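VESB protease (Vibrio cholerae, PDB 4LK4) probably cleaves peptide bonds as a secreted, trypsin-like serine endopeptidase of family S1, its chain also carrying an Ig-like domain. Local coordinates at residues A[134-139]-A[207-212]; A[158-163]-A[201-206]; A[263-268]-A[293-298]. The protein carries 1 engineered substitution. All coordinates share one frame; numbering follows the deposited sequence.

Interactions 1 and 2 are neighbours in the protease domain, with centres about 5 Å apart, and both belong to the antiparallel sheet that includes strands 134-139, 156-162, 202-205 and 211-216. Along the chain, both segments of interaction 2 fall between those of interaction 1. They meet directly, because Thr-136 of interaction 1 bonds to Asp-159 of interaction 2, so together they tie strands of one sheet, that of the C-terminal beta-barrel. Interaction 3 comes later in the chain, in the Ig-like domain. Its centre lies about 44 and 45 Å from the centres of the other two, its nearest atoms are about 27 Å from theirs, and it touches neither. Each domain is thus held by contacts within itself; none of the three joins the two domains.

Interaction 1 (A[134-139]-A[207-212]); sequences PLTVAG and TGREQL
Leu-135 and Leu-212 form the tight end of this contact. The single methyl CD2 of Leu-212 sits against both methyls of Leu-135, 3.9 Å from CD2 and equally 3.9 Å from CD1 of that residue, and the two side chains cross at about a right angle. Leu-212 has its CG trans to the backbone N (chi1 178°), which carries CD2 to Leu-135. Phe-185 of strand 184-189 packs on both leucines.

The other end is loose and wet. Thr-136 OG1 and Arg-209 NH1 stay 4.3 Å apart, and a water joins them: it lies 2.9 Å from Thr-136 OG1 and 2.8 Å from Arg-209 NH1, in the guanidinium plane at its edge. The same NH1 also bonds to Lys-206 O, and the threonine hydroxyl bonds to Asp-159. A second water bridges backbone to backbone, 2.8 Å from Pro-134 O and 3.2 Å from Thr-207 N.

No direct hydrogen bond spans the segments. Strand 202-205 runs between strands 134-139 and 211-216 and pairs antiparallel with both, a strand order that belongs to the C-terminal beta-barrel of the chymotrypsin-like fold.

Interaction 2 (A[158-163]-A[201-206]); sequences VDVDLV and GPIVVK
A salt bridge, Asp-159 to Lys-206, and an apolar contact, Val-160 to Ile-203, span strand 134-139 in the protease sheet. That strand lies between strands 156-162 and 202-205 and pairs with both; the apolar contact joins these two strands, while the salt bridge comes from the loop residue just after strand 202-205. Lys-206 runs out nearly straight and then bends at its last torsion (chi4 90°), which brings NZ to 2.8 Å from Asp-159 OD2, on the syn lone pair. The lysine chain crosses the aspartate at about a right angle, and its CE also lies close, 3.2 Å from Asp-159 OD2.

Val-160 and Ile-203 are both buried. Val-160 CG2 meets the tip of an extended Ile-203 side chain, CD1, at 3.6 Å, and Leu-135 and Val-137 of the middle strand pack on both.

The carboxylate of Asp-159 is gripped from several directions: OD2 takes a second bond from the backbone N of Ile-11, while OD1 is met by the hydroxyl of Thr-136. Ile-11 opens an IING sequence that resembles the IVGG start of mature trypsin-like enzymes; here Arg-10 still precedes it, consistent with an unprocessed form. With an ammonium and two further polar partners around it, this buried carboxylate is probably held ionised and its rotation fixed.

Interaction 3 (A[263-268]-A[293-298]); sequences KVSQSF and SVLSDG
Leu-295 reaches over Ser-265, placing its CD1 methyl 3.7 Å from Ser-265 OG and 4.1 Å from Ser-265 CB. Beside this, the aliphatic part of Lys-263 leans in: its CE lies 4.1 Å from Ser-293 OG and 4.2 Å from Leu-295 CD2. A bend at the last torsion of the lysine (chi4 77°) turns NZ off the line of the chain, while CE makes the touches. No hydrogen bond or salt bridge crosses the segments; this is a loose van der Waals contact at the surface.

One shell out, strand 310-319 runs between the two segments and sets their spacing. Its backbone bonds to one side through Val-264 and Gln-266, and to the other through Ser-293 and Ser-296. Ala-316 is touched by the side chains of Ser-293 and Leu-295, and Glu-314 makes a weak hydrogen bond to Ser-265 OG. Opposite Glu-314, strand 292-297 spends two residues, Leu-295 and Ser-296, where its neighbour spends one: a classic beta bulge, at which the strand changes direction. Beyond it Asp-297 caps the N-terminus of helix 298-302, and its other carboxylate oxygen bonds to the hydroxyl of Tyr-280.

On strand 262-272, Gln-266 points away from the contact, and its NE2 donates to Ser-267 O at 3.2 Å with a fairly straight N-H angle of 161°, lying in the carbonyl plane. Further along, Phe-268 meets Phe-329 edge-to-face. Strand 292-297 is an outermost strand of the sheet within this chain, so the contact ties a bulged edge to strand 262-272, the third in the sheet, across strand 310-319, as suits the beta architecture of an Ig-like domain.

Interaction 1 (A[134-139]-A[207-212])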
loop_
_atom_site.group_PDB
_atom_site.type_symbol
_atom_site.label_atom_id
_atom_site.label_comp_id
_atom_site.label_asym_id
_atom_site.label_seq_id
_atom_site.Cartn_x
_atom_site.Cartn_y
_atom_site.Cartn_z
ATOM N N PRO A 134 -8.604 2.909 -23.050
ATOM C CA PRO A 134 -7.816 4.082 -22.713
ATOM C C PRO A 134 -7.714 4.277 -21.203
ATOM O O PRO A 134 -8.731 4.207 -20.515
ATOM C CB PRO A 134 -8.628 5.229 -23.350
ATOM C CG PRO A 134 -9.434 4.569 -24.430
ATOM C CD PRO A 134 -9.806 3.261 -23.843
ATOM N N LEU A 135 -6.508 4.521 -20.695
ATOM C CA LEU A 135 -6.315 4.793 -19.290
ATOM C C LEU A 135 -5.500 6.060 -19.138
ATOM O O LEU A 135 -4.776 6.448 -20.048
ATOM C CB LEU A 135 -5.571 3.625 -18.624
ATOM C CG LEU A 135 -6.113 2.222 -18.926
ATOM C CD1 LEU A 135 -5.154 1.187 -18.356
ATOM C CD2 LEU A 135 -7.486 2.023 -18.334
ATOM N N THR A 136 -5.600 6.680 -17.959
ATOM C CA THR A 136 -4.848 7.864 -17.636
ATOM C C THR A 136 -4.083 7.707 -16.320
ATOM O O THR A 136 -4.674 7.376 -15.312
ATOM C CB THR A 136 -5.784 9.077 -17.531
ATOM O OG1 THR A 136 -6.610 9.162 -18.704
ATOM C CG2 THR A 136 -4.974 10.360 -17.395
ATOM N N VAL A 137 -2.783 8.010 -16.371
ATOM C CA VAL A 137 -1.851 7.957 -15.270
ATOM C C VAL A 137 -1.570 9.356 -14.791
ATOM O O VAL A 137 -1.512 10.282 -15.586
ATOM C CB VAL A 137 -0.472 7.453 -15.732
ATOM C CG1 VAL A 137 0.398 7.168 -14.530
ATOM C CG2 VAL A 137 -0.611 6.178 -16.533
ATOM N N ALA A 138 -1.334 9.530 -13.507
ATOM C CA ALA A 138 -1.065 10.866 -12.992
ATOM C C ALA A 138 0.051 10.827 -11.970
ATOM O O ALA A 138 0.170 9.885 -11.199
ATOM C CB ALA A 138 -2.318 11.482 -12.395
ATOM N N GLY A 139 0.886 11.855 -11.992
ATOM C CA GLY A 139 1.949 11.980 -11.025
ATOM C C GLY A 139 2.963 12.998 -11.471
ATOM O O GLY A 139 2.820 13.596 -12.548
ATOM N N THR A 207 -12.646 6.736 -19.221
ATOM C CA THR A 207 -14.084 6.958 -19.037
ATOM C C THR A 207 -14.546 6.360 -17.702
ATOM O O THR A 207 -14.493 5.148 -17.525
ATOM C CB THR A 207 -14.922 6.316 -20.175
ATOM O OG1 THR A 207 -14.352 6.652 -21.443
ATOM C CG2 THR A 207 -16.359 6.820 -20.139
ATOM N N GLY A 208 -15.010 7.200 -16.778
ATOM C CA GLY A 208 -15.465 6.741 -15.447
ATOM C C GLY A 208 -14.491 7.063 -14.318
ATOM O O GLY A 208 -14.893 7.279 -13.178
ATOM N N ARG A 209 -13.197 7.086 -14.624
ATOM C CA ARG A 209 -12.169 7.566 -13.677
ATOM C C ARG A 209 -11.895 6.643 -12.504
ATOM O O ARG A 209 -11.239 7.053 -11.558
ATOM C CB ARG A 209 -12.508 8.951 -13.090
ATOM C CG ARG A 209 -13.062 9.985 -14.052
ATOM C CD ARG A 209 -12.172 10.198 -15.256
ATOM N NE ARG A 209 -10.898 10.810 -14.897
ATOM C CZ ARG A 209 -9.967 11.140 -15.787
ATOM N NH1 ARG A 209 -10.168 10.922 -17.101
ATOM N NH2 ARG A 209 -8.835 11.691 -15.365
ATOM N N GLU A 210 -12.398 5.421 -12.539
ATOM C CA GLU A 210 -12.194 4.500 -11.421
ATOM C C GLU A 210 -10.691 4.167 -11.444
ATOM O O GLU A 210 -10.104 4.029 -12.526
ATOM C CB GLU A 210 -13.057 3.229 -11.570
ATOM C CG GLU A 210 -14.593 3.433 -11.644
ATOM C CD GLU A 210 -15.167 3.784 -13.052
ATOM O OE1 GLU A 210 -14.431 3.892 -14.080
ATOM O OE2 GLU A 210 -16.408 3.956 -13.141
ATOM N N GLN A 211 -10.058 4.084 -10.274
ATOM C CA GLN A 211 -8.652 3.710 -10.226
ATOM C C GLN A 211 -8.519 2.232 -10.467
ATOM O O GLN A 211 -8.966 1.429 -9.671
ATOM C CB GLN A 211 -8.002 4.066 -8.900
ATOM C CG GLN A 211 -6.561 3.612 -8.822
ATOM C CD GLN A 211 -5.836 4.142 -7.587
ATOM O OE1 GLN A 211 -6.385 4.895 -6.775
ATOM N NE2 GLN A 211 -4.590 3.760 -7.457
ATOM N N LEU A 212 -7.922 1.889 -11.595
ATOM C CA LEU A 212 -7.735 0.521 -12.002
ATOM C C LEU A 212 -6.396 0.002 -11.468
ATOM O O LEU A 212 -6.213 -1.185 -11.288
ATOM C CB LEU A 212 -7.710 0.458 -13.521
ATOM C CG LEU A 212 -7.478 -0.907 -14.171
ATOM C CD1 LEU A 212 -8.672 -1.809 -13.961
ATOM C CD2 LEU A 212 -7.243 -0.740 -15.660
HETATM O O HOH W 1 -11.476 4.255 -20.902
HETATM O O HOH W 2 -8.131 11.671 -18.944
#

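Interaction 2 (A[158-163]-A[201-206])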
loop_
_atom_site.group_PDB
_atom_site.type_symbol
_atom_site.label_atom_id
_atom_site.label_comp_id
_atom_site.label_asym_id
_atom_site.label_seq_id
_atom_site.Cartn_x
_atom_site.Cartn_y
_atom_site.Cartn_z
ATOM N N VAL A 158 -0.969 11.638 -18.318
ATOM C CA VAL A 158 -0.756 11.143 -19.669
ATOM C C VAL A 158 -1.667 9.949 -19.943
ATOM O O VAL A 158 -2.028 9.187 -19.031
ATOM C CB VAL A 158 0.715 10.750 -19.883
ATOM C CG1 VAL A 158 1.106 9.595 -18.979
ATOM C CG2 VAL A 158 1.011 10.433 -21.351
ATOM N N ASP A 159 -2.054 9.778 -21.188
ATOM C CA ASP A 159 -2.850 8.625 -21.544
ATOM C C ASP A 159 -1.966 7.470 -21.976
ATOM O O ASP A 159 -0.905 7.661 -22.551
ATOM C CB ASP A 159 -3.876 8.974 -22.607
ATOM C CG ASP A 159 -5.104 9.685 -22.019
ATOM O OD1 ASP A 159 -5.323 9.614 -20.779
ATOM O OD2 ASP A 159 -5.876 10.285 -22.799
ATOM N N VAL A 160 -2.428 6.272 -21.643
ATOM C CA VAL A 160 -1.773 5.044 -21.999
ATOM C C VAL A 160 -2.859 4.064 -22.370
ATOM O O VAL A 160 -3.982 4.191 -21.909
ATOM C CB VAL A 160 -0.962 4.483 -20.808
ATOM C CG1 VAL A 160 0.148 5.434 -20.429
ATOM C CG2 VAL A 160 -1.840 4.248 -19.601
ATOM N N ASP A 161 -2.513 3.078 -23.183
ATOM C CA ASP A 161 -3.455 2.003 -23.584
ATOM C C ASP A 161 -3.206 0.681 -22.856
ATOM O O ASP A 161 -2.060 0.241 -22.728
ATOM C CB ASP A 161 -3.330 1.730 -25.080
ATOM C CG ASP A 161 -3.985 2.794 -25.933
ATOM O OD1 ASP A 161 -4.598 3.742 -25.382
ATOM O OD2 ASP A 161 -3.892 2.676 -27.180
ATOM N N LEU A 162 -4.276 0.016 -22.431
ATOM C CA LEU A 162 -4.164 -1.328 -21.847
ATOM C C LEU A 162 -3.580 -2.296 -22.875
ATOM O O LEU A 162 -3.974 -2.264 -24.012
ATOM C CB LEU A 162 -5.526 -1.816 -21.366
ATOM C CG LEU A 162 -5.603 -3.091 -20.512
ATOM C CD1 LEU A 162 -4.694 -3.081 -19.282
ATOM C CD2 LEU A 162 -7.057 -3.318 -20.107
ATOM N N VAL A 163 -2.618 -3.110 -22.449
ATOM C CA VAL A 163 -1.941 -4.127 -23.251
ATOM C C VAL A 163 -2.499 -5.535 -22.945
ATOM O O VAL A 163 -2.964 -5.775 -21.838
ATOM C CB VAL A 163 -0.437 -4.119 -22.887
ATOM C CG1 VAL A 163 0.354 -5.206 -23.614
ATOM C CG2 VAL A 163 0.170 -2.749 -23.153
ATOM N N GLY A 201 1.486 6.211 -7.855
ATOM C CA GLY A 201 0.381 7.007 -8.309
ATOM C C GLY A 201 -0.650 6.176 -9.042
ATOM O O GLY A 201 -0.393 5.044 -9.459
ATOM N N PRO A 202 -1.826 6.738 -9.196
ATOM C CA PRO A 202 -2.958 6.047 -9.776
ATOM C C PRO A 202 -2.952 5.987 -11.299
ATOM O O PRO A 202 -2.540 6.929 -11.961
ATOM C CB PRO A 202 -4.127 6.938 -9.360
ATOM C CG PRO A 202 -3.539 8.327 -9.331
ATOM C CD PRO A 202 -2.183 8.083 -8.713
ATOM N N ILE A 203 -3.492 4.906 -11.841
ATOM C CA ILE A 203 -3.893 4.864 -13.240
ATOM C C ILE A 203 -5.389 4.562 -13.188
ATOM O O ILE A 203 -5.822 3.671 -12.477
ATOM C CB ILE A 203 -3.042 3.831 -14.040
ATOM C CG1 ILE A 203 -3.462 3.728 -15.498
ATOM C CG2 ILE A 203 -3.088 2.444 -13.407
ATOM C CD1 ILE A 203 -2.497 2.866 -16.306
ATOM N N VAL A 204 -6.176 5.332 -13.925
ATOM C CA VAL A 204 -7.619 5.280 -13.836
ATOM C C VAL A 204 -8.196 4.982 -15.200
ATOM O O VAL A 204 -7.585 5.297 -16.212
ATOM C CB VAL A 204 -8.193 6.629 -13.318
ATOM C CG1 VAL A 204 -7.501 7.046 -12.030
ATOM C CG2 VAL A 204 -8.036 7.737 -14.333
ATOM N N VAL A 205 -9.390 4.411 -15.243
ATOM C CA VAL A 205 -10.074 4.182 -16.528
ATOM C C VAL A 205 -10.467 5.555 -17.049
ATOM O O VAL A 205 -11.127 6.323 -16.344
ATOM C CB VAL A 205 -11.320 3.293 -16.368
ATOM C CG1 VAL A 205 -11.916 2.945 -17.716
ATOM C CG2 VAL A 205 -10.968 2.007 -15.633
ATOM N N LYS A 206 -10.068 5.880 -18.280
ATOM C CA LYS A 206 -10.274 7.223 -18.806
ATOM C C LYS A 206 -11.752 7.627 -18.791
ATOM O O LYS A 206 -12.061 8.742 -18.370
ATOM C CB LYS A 206 -9.673 7.355 -20.196
ATOM C CG LYS A 206 -9.902 8.710 -20.848
ATOM C CD LYS A 206 -8.888 8.909 -21.960
ATOM C CE LYS A 206 -9.109 10.221 -22.713
ATOM N NZ LYS A 206 -8.333 11.325 -22.064
#

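Interaction 3 (A[263-268]-A[293-298])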
loop_
_atom_site.group_PDB
_atom_site.type_symbol
_atom_site.label_atom_id
_atom_site.label_comp_id
_atom_site.label_asym_id
_atom_site.label_seq_id
_atom_site.Cartn_x
_atom_site.Cartn_y
_atom_site.Cartn_z
ATOM N N LYS A 263 17.178 -15.860 22.063
ATOM C CA LYS A 263 15.811 -15.387 22.193
ATOM C C LYS A 263 15.725 -13.895 21.889
ATOM O O LYS A 263 16.303 -13.070 22.603
ATOM C CB LYS A 263 15.238 -15.661 23.593
ATOM C CG LYS A 263 14.147 -16.731 23.630
ATOM C CD LYS A 263 13.351 -16.695 24.935
ATOM C CE LYS A 263 11.992 -17.381 24.818
ATOM N NZ LYS A 263 12.084 -18.871 24.848
ATOM N N VAL A 264 15.013 -13.567 20.812
ATOM C CA VAL A 264 14.676 -12.190 20.503
ATOM C C VAL A 264 13.196 -11.960 20.728
ATOM O O VAL A 264 12.373 -12.756 20.323
ATOM C CB VAL A 264 15.009 -11.797 19.054
ATOM C CG1 VAL A 264 14.904 -10.289 18.912
ATOM C CG2 VAL A 264 16.411 -12.261 18.688
ATOM N N SER A 265 12.885 -10.840 21.361
ATOM C CA SER A 265 11.540 -10.495 21.767
ATOM C C SER A 265 11.101 -9.207 21.056
ATOM O O SER A 265 11.930 -8.377 20.677
ATOM C CB SER A 265 11.524 -10.317 23.296
ATOM O OG SER A 265 10.253 -9.897 23.761
ATOM N N GLN A 266 9.797 -9.033 20.891
ATOM C CA GLN A 266 9.274 -7.844 20.206
ATOM C C GLN A 266 7.794 -7.649 20.489
ATOM O O GLN A 266 7.014 -8.529 20.283
ATOM C CB GLN A 266 9.496 -7.968 18.697
ATOM C CG GLN A 266 8.981 -6.792 17.893
ATOM C CD GLN A 266 9.735 -5.525 18.219
ATOM O OE1 GLN A 266 10.963 -5.516 18.232
ATOM N NE2 GLN A 266 9.009 -4.456 18.513
ATOM N N SER A 267 7.424 -6.479 20.964
ATOM C CA SER A 267 6.031 -6.142 21.191
ATOM C C SER A 267 5.297 -5.650 19.898
ATOM O O SER A 267 5.911 -5.049 19.013
ATOM C CB SER A 267 5.979 -5.070 22.282
ATOM O OG SER A 267 4.642 -4.742 22.601
ATOM N N PHE A 268 3.995 -5.927 19.810
ATOM C CA PHE A 268 3.143 -5.483 18.697
ATOM C C PHE A 268 1.858 -4.883 19.260
ATOM O O PHE A 268 1.228 -5.493 20.111
ATOM C CB PHE A 268 2.747 -6.655 17.811
ATOM C CG PHE A 268 3.849 -7.188 16.971
ATOM C CD1 PHE A 268 4.772 -8.029 17.494
ATOM C CD2 PHE A 268 3.939 -6.857 15.640
ATOM C CE1 PHE A 268 5.783 -8.549 16.716
ATOM C CE2 PHE A 268 4.951 -7.367 14.853
ATOM C CZ PHE A 268 5.865 -8.234 15.397
ATOM N N SER A 293 7.125 -18.205 20.146
ATOM C CA SER A 293 6.463 -18.260 21.435
ATOM C C SER A 293 5.855 -16.894 21.751
ATOM O O SER A 293 6.300 -15.877 21.227
ATOM C CB SER A 293 7.442 -18.726 22.533
ATOM O OG SER A 293 8.704 -18.049 22.494
ATOM N N VAL A 294 4.813 -16.886 22.577
ATOM C CA VAL A 294 4.160 -15.660 23.020
ATOM C C VAL A 294 4.535 -15.395 24.465
ATOM O O VAL A 294 4.057 -16.069 25.351
ATOM C CB VAL A 294 2.625 -15.788 22.948
ATOM C CG1 VAL A 294 1.945 -14.515 23.454
ATOM C CG2 VAL A 294 2.199 -16.109 21.532
ATOM N N LEU A 295 5.375 -14.409 24.724
ATOM C CA LEU A 295 5.760 -14.123 26.103
ATOM C C LEU A 295 4.640 -13.471 26.891
ATOM O O LEU A 295 4.536 -13.653 28.085
ATOM C CB LEU A 295 6.981 -13.215 26.131
ATOM C CG LEU A 295 8.184 -13.744 25.355
ATOM C CD1 LEU A 295 9.409 -12.901 25.668
ATOM C CD2 LEU A 295 8.439 -15.214 25.665
ATOM N N SER A 296 3.804 -12.708 26.211
ATOM C CA SER A 296 2.787 -11.899 26.860
ATOM C C SER A 296 1.730 -11.590 25.808
ATOM O O SER A 296 2.074 -11.190 24.713
ATOM C CB SER A 296 3.411 -10.591 27.355
ATOM O OG SER A 296 2.598 -9.990 28.349
ATOM N N ASP A 297 0.460 -11.817 26.140
ATOM C CA ASP A 297 -0.660 -11.496 25.262
ATOM C C ASP A 297 -1.605 -10.576 26.011
ATOM O O ASP A 297 -2.539 -11.029 26.657
ATOM C CB ASP A 297 -1.386 -12.770 24.820
ATOM C CG ASP A 297 -2.553 -12.500 23.854
ATOM O OD1 ASP A 297 -2.955 -11.344 23.624
ATOM O OD2 ASP A 297 -3.083 -13.479 23.320
ATOM N N GLY A 298 -1.345 -9.278 25.914
ATOM C CA GLY A 298 -2.200 -8.270 26.514
ATOM C C GLY A 298 -3.626 -8.314 26.007
ATOM O O GLY A 298 -4.557 -8.003 26.742
#